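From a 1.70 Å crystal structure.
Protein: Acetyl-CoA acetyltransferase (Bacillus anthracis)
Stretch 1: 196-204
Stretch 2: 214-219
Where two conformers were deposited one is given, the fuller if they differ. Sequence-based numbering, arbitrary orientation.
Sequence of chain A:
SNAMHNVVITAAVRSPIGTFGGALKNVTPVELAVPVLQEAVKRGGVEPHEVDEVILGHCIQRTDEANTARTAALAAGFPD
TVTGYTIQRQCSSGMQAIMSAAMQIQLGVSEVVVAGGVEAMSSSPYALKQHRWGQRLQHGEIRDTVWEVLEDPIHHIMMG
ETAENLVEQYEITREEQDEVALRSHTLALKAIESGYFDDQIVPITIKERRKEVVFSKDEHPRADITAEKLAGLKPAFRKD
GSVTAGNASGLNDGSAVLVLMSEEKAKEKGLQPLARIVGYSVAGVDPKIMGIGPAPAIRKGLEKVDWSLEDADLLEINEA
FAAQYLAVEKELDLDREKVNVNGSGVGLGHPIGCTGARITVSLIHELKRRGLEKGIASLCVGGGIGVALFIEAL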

# COMPACT_ATOMS: atom_id res chain seq x y z
N TYR A 196 4.19 -20.61 -39.75
CA TYR A 196 3.65 -21.80 -39.09
C TYR A 196 2.56 -21.48 -38.06
O TYR A 196 1.66 -22.31 -37.81
CB TYR A 196 4.75 -22.60 -38.39
CG TYR A 196 5.79 -23.23 -39.29
CD1 TYR A 196 5.62 -23.29 -40.67
CD2 TYR A 196 6.94 -23.79 -38.74
CE1 TYR A 196 6.58 -23.89 -41.48
CE2 TYR A 196 7.90 -24.38 -39.55
CZ TYR A 196 7.71 -24.42 -40.91
OH TYR A 196 8.68 -25.01 -41.70
N PHE A 197 2.64 -20.31 -37.44
CA PHE A 197 1.72 -19.96 -36.36
C PHE A 197 0.56 -19.09 -36.84
O PHE A 197 -0.30 -18.71 -36.06
CB PHE A 197 2.44 -19.20 -35.24
CG PHE A 197 3.56 -19.96 -34.58
CD1 PHE A 197 3.57 -21.34 -34.52
CD2 PHE A 197 4.62 -19.27 -33.99
CE1 PHE A 197 4.61 -22.03 -33.89
CE2 PHE A 197 5.65 -19.94 -33.36
CZ PHE A 197 5.65 -21.32 -33.31
N ASP A 198 0.56 -18.74 -38.13
CA ASP A 198 -0.45 -17.83 -38.65
C ASP A 198 -1.88 -18.27 -38.34
O ASP A 198 -2.70 -17.47 -37.90
CB ASP A 198 -0.30 -17.72 -40.17
CG ASP A 198 0.89 -16.88 -40.59
OD1 ASP A 198 1.65 -16.43 -39.72
OD2 ASP A 198 1.05 -16.67 -41.81
N ASP A 199 -2.17 -19.54 -38.58
CA ASP A 199 -3.53 -20.07 -38.42
C ASP A 199 -3.98 -20.10 -36.96
O ASP A 199 -5.14 -19.83 -36.65
CB ASP A 199 -3.63 -21.49 -38.99
CG ASP A 199 -3.52 -21.53 -40.50
OD1 ASP A 199 -3.95 -20.56 -41.17
OD2 ASP A 199 -3.02 -22.55 -41.03
N GLN A 200 -3.06 -20.46 -36.07
CA GLN A 200 -3.44 -20.67 -34.68
C GLN A 200 -3.55 -19.39 -33.86
O GLN A 200 -4.18 -19.40 -32.80
CB GLN A 200 -2.47 -21.63 -33.99
CG GLN A 200 -1.11 -21.01 -33.66
CD GLN A 200 -0.06 -22.05 -33.32
OE1 GLN A 200 0.46 -22.09 -32.20
NE2 GLN A 200 0.25 -22.92 -34.29
N ILE A 201 -2.96 -18.30 -34.33
CA ILE A 201 -2.91 -17.06 -33.54
C ILE A 201 -4.12 -16.18 -33.79
O ILE A 201 -4.53 -15.97 -34.94
CB ILE A 201 -1.60 -16.27 -33.79
CG1 ILE A 201 -0.43 -16.94 -33.07
CG2 ILE A 201 -1.74 -14.82 -33.28
CD1 ILE A 201 0.94 -16.33 -33.38
N VAL A 202 -4.71 -15.71 -32.69
CA VAL A 202 -5.81 -14.76 -32.70
C VAL A 202 -5.26 -13.41 -32.28
O VAL A 202 -4.76 -13.26 -31.16
CB VAL A 202 -6.86 -15.17 -31.66
CG1 VAL A 202 -8.01 -14.18 -31.62
CG2 VAL A 202 -7.37 -16.59 -31.94
N PRO A 203 -5.32 -12.41 -33.16
CA PRO A 203 -4.78 -11.10 -32.78
C PRO A 203 -5.60 -10.46 -31.67
O PRO A 203 -6.82 -10.62 -31.62
CB PRO A 203 -4.89 -10.28 -34.07
CG PRO A 203 -5.93 -10.98 -34.87
CD PRO A 203 -5.78 -12.43 -34.56
N ILE A 204 -4.93 -9.75 -30.78
CA ILE A 204 -5.61 -9.09 -29.67
C ILE A 204 -5.58 -7.60 -29.93
O ILE A 204 -4.53 -7.05 -30.25
CB ILE A 204 -4.87 -9.35 -28.35
CG1 ILE A 204 -4.67 -10.86 -28.12
CG2 ILE A 204 -5.60 -8.68 -27.17
CD1 ILE A 204 -5.97 -11.64 -27.95
N VAL A 214 -3.02 -3.43 -32.36
CA VAL A 214 -3.35 -4.79 -32.77
C VAL A 214 -2.11 -5.67 -32.64
O VAL A 214 -1.15 -5.54 -33.41
CB VAL A 214 -3.89 -4.86 -34.21
CG1 VAL A 214 -4.24 -6.30 -34.55
CG2 VAL A 214 -5.12 -3.97 -34.34
N PHE A 215 -2.15 -6.56 -31.66
CA PHE A 215 -1.03 -7.42 -31.30
C PHE A 215 -1.23 -8.79 -31.94
O PHE A 215 -2.17 -9.51 -31.59
CB PHE A 215 -1.00 -7.54 -29.77
CG PHE A 215 0.07 -8.44 -29.25
CD1 PHE A 215 1.41 -8.24 -29.59
CD2 PHE A 215 -0.24 -9.47 -28.36
CE1 PHE A 215 2.40 -9.06 -29.08
CE2 PHE A 215 0.74 -10.28 -27.84
CZ PHE A 215 2.07 -10.09 -28.21
N SER A 216 -0.35 -9.15 -32.88
CA SER A 216 -0.59 -10.32 -33.70
C SER A 216 0.60 -11.28 -33.79
O SER A 216 0.47 -12.36 -34.37
CB SER A 216 -1.05 -9.91 -35.10
OG SER A 216 -0.03 -9.19 -35.76
N LYS A 217 1.75 -10.90 -33.22
CA LYS A 217 2.96 -11.72 -33.31
C LYS A 217 3.64 -11.90 -31.95
O LYS A 217 3.76 -10.94 -31.18
CB LYS A 217 3.96 -11.09 -34.29
CG LYS A 217 3.34 -10.66 -35.61
CD LYS A 217 2.99 -11.84 -36.50
CE LYS A 217 4.24 -12.51 -37.05
NZ LYS A 217 3.96 -13.54 -38.09
N ASP A 218 4.08 -13.12 -31.69
CA ASP A 218 4.82 -13.43 -30.46
C ASP A 218 6.00 -12.49 -30.31
O ASP A 218 6.77 -12.29 -31.26
CB ASP A 218 5.32 -14.88 -30.52
CG ASP A 218 4.18 -15.89 -30.56
OD1 ASP A 218 3.29 -15.85 -29.67
OD2 ASP A 218 4.18 -16.75 -31.48
N GLU A 219 6.17 -11.89 -29.14
CA GLU A 219 7.20 -10.87 -29.04
C GLU A 219 8.41 -11.26 -28.19
O GLU A 219 9.37 -10.49 -28.11
CB GLU A 219 6.62 -9.49 -28.65
CG GLU A 219 5.95 -9.48 -27.32
CD GLU A 219 5.45 -8.10 -26.87
OE1 GLU A 219 5.63 -7.06 -27.56
OE2 GLU A 219 4.87 -8.05 -25.79
O HOH W 1 2.88 -14.06 -40.41

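This is a small contact, anchored at one end by a single antiparallel backbone pair and continued by looser side-chain packing and a water-bridged pair of opposite charges. The anchor is Ile204 facing Phe215. Ile204 N donates to Phe215 O at 2.9 Å, and Phe215 N donates to Ile204 O at 2.8 Å; both bonds are nearly straight, at 163° and 172°, so each residue satisfies the other's backbone polar groups. Two CA-H...O contacts flank them: Pro203 CA lies 3.3 Å from Phe215 O, and Val214 CA 3.6 Å from Ile204 O.

The side chains of Ile204 and Phe215 leave on the same face of the sheet, but their ends lead away from the opposing stretch. Both are buried, as suits large apolar groups, yet here the backbone makes the pairing. Proline, which has no amide hydrogen to donate, suits position 203, where its ring offers carbon surface instead: Pro203 CB packs 4.1 Å from Val214 CG1 and 4.0 Å from Ser216 CB.

Beyond the strand pair, Ile201 points toward the second stretch and spans two residues there. Its CG2 lies 3.5 Å from Ser216 O, while its CD1 reaches to 3.8 Å from Asp218 OD2. Phe197 CD2 approaches the same carboxylate oxygen, Asp218 OD2, at 3.6 Å, obliquely to the ring. Buried carboxylates need polar partners, and both oxygens of Asp218 find hydrogen bonds elsewhere in the structure, so these apolar neighbours need not supply any.

At the exposed margin, Asp198 OD1 and Lys217 NZ stand 4.0 Å apart, too far for a salt bridge. A water joins them, donating to Asp198 OD1 at 2.8 Å and accepting from Lys217 NZ at 2.6 Å. The CA-to-CB bond of Lys217 points away, but its long, flexible chain brings the ammonium group back.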